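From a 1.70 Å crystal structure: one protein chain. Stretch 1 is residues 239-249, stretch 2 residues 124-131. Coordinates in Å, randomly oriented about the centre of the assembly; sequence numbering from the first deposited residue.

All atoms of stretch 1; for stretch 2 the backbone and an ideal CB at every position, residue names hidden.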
# COMPACT_ATOMS: atom_id res chain seq x y z
N LEU D 239 -12.45 -6.96 18.85
CA LEU D 239 -13.37 -6.94 20.01
C LEU D 239 -13.83 -8.37 20.36
O LEU D 239 -13.92 -8.70 21.54
CB LEU D 239 -14.60 -6.08 19.66
CG LEU D 239 -14.31 -4.56 19.60
CD1 LEU D 239 -15.55 -3.81 19.11
CD2 LEU D 239 -13.86 -3.99 21.00
N THR D 240 -14.05 -9.22 19.36
CA THR D 240 -14.44 -10.63 19.67
C THR D 240 -13.27 -11.36 20.31
O THR D 240 -13.48 -12.16 21.21
CB THR D 240 -14.93 -11.35 18.40
OG1 THR D 240 -16.10 -10.65 17.96
CG2 THR D 240 -15.28 -12.83 18.66
N SER D 241 -12.06 -11.10 19.84
CA SER D 241 -10.86 -11.74 20.46
C SER D 241 -10.73 -11.34 21.93
O SER D 241 -10.56 -12.22 22.79
CB SER D 241 -9.59 -11.37 19.69
OG SER D 241 -9.66 -11.94 18.39
N LEU D 242 -10.84 -10.03 22.22
CA LEU D 242 -10.75 -9.57 23.60
C LEU D 242 -11.91 -10.10 24.41
O LEU D 242 -11.72 -10.59 25.54
CB LEU D 242 -10.74 -8.03 23.63
CG LEU D 242 -9.49 -7.42 22.99
CD1 LEU D 242 -9.63 -5.88 22.90
CD2 LEU D 242 -8.21 -7.78 23.85
N ASN D 243 -13.10 -10.08 23.82
CA ASN D 243 -14.27 -10.66 24.51
C ASN D 243 -14.03 -12.12 24.96
O ASN D 243 -14.32 -12.50 26.10
CB ASN D 243 -15.48 -10.65 23.55
CG ASN D 243 -16.71 -11.12 24.27
OD1 ASN D 243 -17.37 -10.34 24.97
ND2 ASN D 243 -17.06 -12.42 24.10
N ASN D 244 -13.51 -12.94 24.04
CA ASN D 244 -13.39 -14.36 24.28
C ASN D 244 -12.22 -14.66 25.22
O ASN D 244 -12.25 -15.67 25.91
CB ASN D 244 -13.32 -15.13 22.97
CG ASN D 244 -14.67 -15.16 22.26
OD1 ASN D 244 -15.69 -14.65 22.78
ND2 ASN D 244 -14.74 -15.78 21.07
N ILE D 245 -11.20 -13.82 25.25
CA ILE D 245 -10.11 -14.01 26.25
C ILE D 245 -10.73 -13.76 27.64
O ILE D 245 -10.52 -14.54 28.57
CB ILE D 245 -8.91 -13.03 25.98
CG1 ILE D 245 -8.11 -13.51 24.76
CG2 ILE D 245 -8.04 -12.82 27.26
CD1 ILE D 245 -7.34 -14.90 24.98
N CYS D 246 -11.53 -12.68 27.77
CA CYS D 246 -12.21 -12.42 29.06
C CYS D 246 -13.13 -13.60 29.45
O CYS D 246 -13.14 -14.02 30.62
CB CYS D 246 -13.02 -11.13 28.99
SG CYS D 246 -12.03 -9.63 28.83
N ALA D 247 -13.89 -14.13 28.48
CA ALA D 247 -14.80 -15.25 28.74
C ALA D 247 -14.00 -16.46 29.22
O ALA D 247 -14.40 -17.12 30.17
CB ALA D 247 -15.62 -15.58 27.49
N GLU D 248 -12.87 -16.77 28.54
CA GLU D 248 -12.03 -17.92 28.92
C GLU D 248 -11.52 -17.77 30.38
O GLU D 248 -11.40 -18.76 31.11
CB GLU D 248 -10.84 -18.03 27.94
CG GLU D 248 -9.81 -19.09 28.32
CD GLU D 248 -10.31 -20.52 28.35
OE1 GLU D 248 -11.36 -20.81 27.74
OE2 GLU D 248 -9.63 -21.35 28.98
N LEU D 249 -11.22 -16.52 30.78
CA LEU D 249 -10.66 -16.23 32.12
C LEU D 249 -11.77 -15.98 33.17
O LEU D 249 -11.45 -15.74 34.34
CB LEU D 249 -9.71 -15.02 32.00
CG LEU D 249 -8.53 -15.22 31.01
CD1 LEU D 249 -7.76 -13.94 30.81
CD2 LEU D 249 -7.59 -16.36 31.50
N UNK D 124 -5.91 -16.24 10.45
CA UNK D 124 -7.27 -15.83 10.87
C UNK D 124 -7.55 -16.30 12.31
O UNK D 124 -8.62 -16.83 12.62
CB UNK D 124 -8.32 -16.40 9.92
N UNK D 125 -6.58 -16.03 13.17
CA UNK D 125 -6.67 -16.44 14.57
C UNK D 125 -7.65 -15.62 15.37
O UNK D 125 -7.50 -14.40 15.52
CB UNK D 125 -5.29 -16.36 15.23
N UNK D 126 -8.67 -16.32 15.89
CA UNK D 126 -9.61 -15.72 16.83
C UNK D 126 -9.34 -16.39 18.18
O UNK D 126 -8.27 -17.01 18.38
CB UNK D 126 -11.06 -15.90 16.38
N UNK D 127 -10.33 -16.35 19.11
CA UNK D 127 -10.18 -17.00 20.41
C UNK D 127 -11.39 -17.91 20.58
O UNK D 127 -12.51 -17.52 20.21
CB UNK D 127 -10.07 -15.99 21.55
N UNK D 128 -11.17 -19.14 21.05
CA UNK D 128 -12.26 -20.13 21.21
C UNK D 128 -13.42 -19.54 22.01
O UNK D 128 -13.19 -19.06 23.12
CB UNK D 128 -11.74 -21.39 21.90
N UNK D 129 -14.64 -19.51 21.44
CA UNK D 129 -15.79 -18.99 22.22
C UNK D 129 -16.12 -19.94 23.37
O UNK D 129 -16.20 -21.16 23.17
CB UNK D 129 -17.02 -18.81 21.33
N UNK D 130 -16.34 -19.40 24.57
CA UNK D 130 -16.74 -20.23 25.74
C UNK D 130 -17.78 -19.44 26.57
O UNK D 130 -17.79 -18.21 26.52
CB UNK D 130 -15.53 -20.59 26.60
N UNK D 131 -18.58 -20.14 27.35
CA UNK D 131 -19.51 -19.50 28.29
C UNK D 131 -19.76 -20.46 29.40
O UNK D 131 -19.72 -21.67 29.19
CB UNK D 131 -20.82 -19.09 27.62

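Stretch 2 runs as an extended, irregular segment along one side of the helix that carries residues 239-248. At position 124 nothing of the helix lies within reach of the ideal CB, and phi/psi of 51/48° place the backbone in the left-handed region, where glycine, asparagine or aspartate would be easiest. The deposited residue is nevertheless Leu124, without contact here.

Position 125 directs its CB sideways with no neighbour within 5.5 Å, so stretch 1 hardly restricts its side chain. It is Leu125, linked to the helix through its backbone: a water donates to Leu125 O (2.8 Å) and accepts from Ser241 OG (2.8 Å).

At position 126 the CB again points sideways, 4.7 Å from Ser241 OG. Alanine, serine, threonine or another modest side chain would suit. Ser126 occupies it, its OG 4.4 Å from Thr240 CG2 and 4.2 Å from Ser241 OG.

Position 127 faces the helix squarely. Its CB points toward stretch 1, 3.6 Å from Asn244 CB and 4.0 Å from Ser241 O, and the extended backbone (-127/135°) is comfortable for a beta-branched residue. The surface offered by Ser241, Asn244 and Ile245 favours a compact apolar group, such as valine, isoleucine or perhaps alanine. Val127 CG1 lies 3.6 Å from Asn244 CB, and both methyls reach Ile245, Val127 CG2 at 3.8 Å from Ile245 CG1. Asn244 ND2 also donates a hydrogen bond to Val127 O (3.0 Å, 161°).

Position 128 turns its CB sideways into space free of stretch 1, which would allow many side chains, long polar ones included. The side chain of Arg128 is hydrogen-bonded elsewhere in the structure. Its carbonyl is bridged by two waters, one donating to Arg128 O and Asn244 O, the other to Arg128 O and Glu248 OE1.

At position 129, phi of -68° and psi of 135° are compatible with proline, and the CB points away overall although it lies 3.8 Å from Asn244 ND2. Alanine or another small residue would also fit. Pro129 CA lies 3.6 Å from Asn244 ND2.

Position 130 has a sideways CB, 4.3 Å from Glu248 OE1 and 5.1 Å from Ala247 CB. The extended backbone (-142/157°) and the Ala247 methyl favour valine, threonine or isoleucine, though a donor or basic side chain could also suit the Glu248 carboxylate. Val130 sets CG2 4.0 Å from Ala247 CB, with CG1 3.7 Å from Glu248 OE1.

Position 131 points away and is unconstrained by the helix; it is Ala131.

Stretch 2 (124-131) LLSVRPVA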
# COMPACT_ATOMS: atom_id res chain seq x y z
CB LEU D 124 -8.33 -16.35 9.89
CG LEU D 124 -8.05 -16.10 8.39
CD1 LEU D 124 -9.23 -16.56 7.57
CD2 LEU D 124 -7.72 -14.62 8.11
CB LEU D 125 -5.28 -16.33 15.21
CG LEU D 125 -5.17 -16.76 16.71
CD1 LEU D 125 -5.51 -18.24 16.92
CD2 LEU D 125 -3.74 -16.48 17.21
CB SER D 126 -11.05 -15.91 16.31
OG SER D 126 -11.98 -15.27 17.19
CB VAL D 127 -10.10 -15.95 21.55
CG1 VAL D 127 -10.09 -16.61 22.93
CG2 VAL D 127 -8.85 -15.04 21.38
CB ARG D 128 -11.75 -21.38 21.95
CG ARG D 128 -10.88 -22.25 21.09
CD ARG D 128 -10.25 -23.42 21.85
NE ARG D 128 -9.25 -24.06 20.99
CZ ARG D 128 -7.97 -23.67 20.90
NH1 ARG D 128 -7.51 -22.69 21.66
NH2 ARG D 128 -7.16 -24.26 20.04
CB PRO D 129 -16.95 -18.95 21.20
CG PRO D 129 -16.35 -19.23 19.87
CD PRO D 129 -15.03 -19.91 20.07
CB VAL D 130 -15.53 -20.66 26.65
CG1 VAL D 130 -14.47 -21.46 25.88
CG2 VAL D 130 -14.88 -19.46 27.33
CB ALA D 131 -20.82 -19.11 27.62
O HOH W 1 -7.33 -13.54 18.22
O HOH W 2 -14.10 -17.54 24.87
O HOH W 3 -11.28 -19.63 25.01
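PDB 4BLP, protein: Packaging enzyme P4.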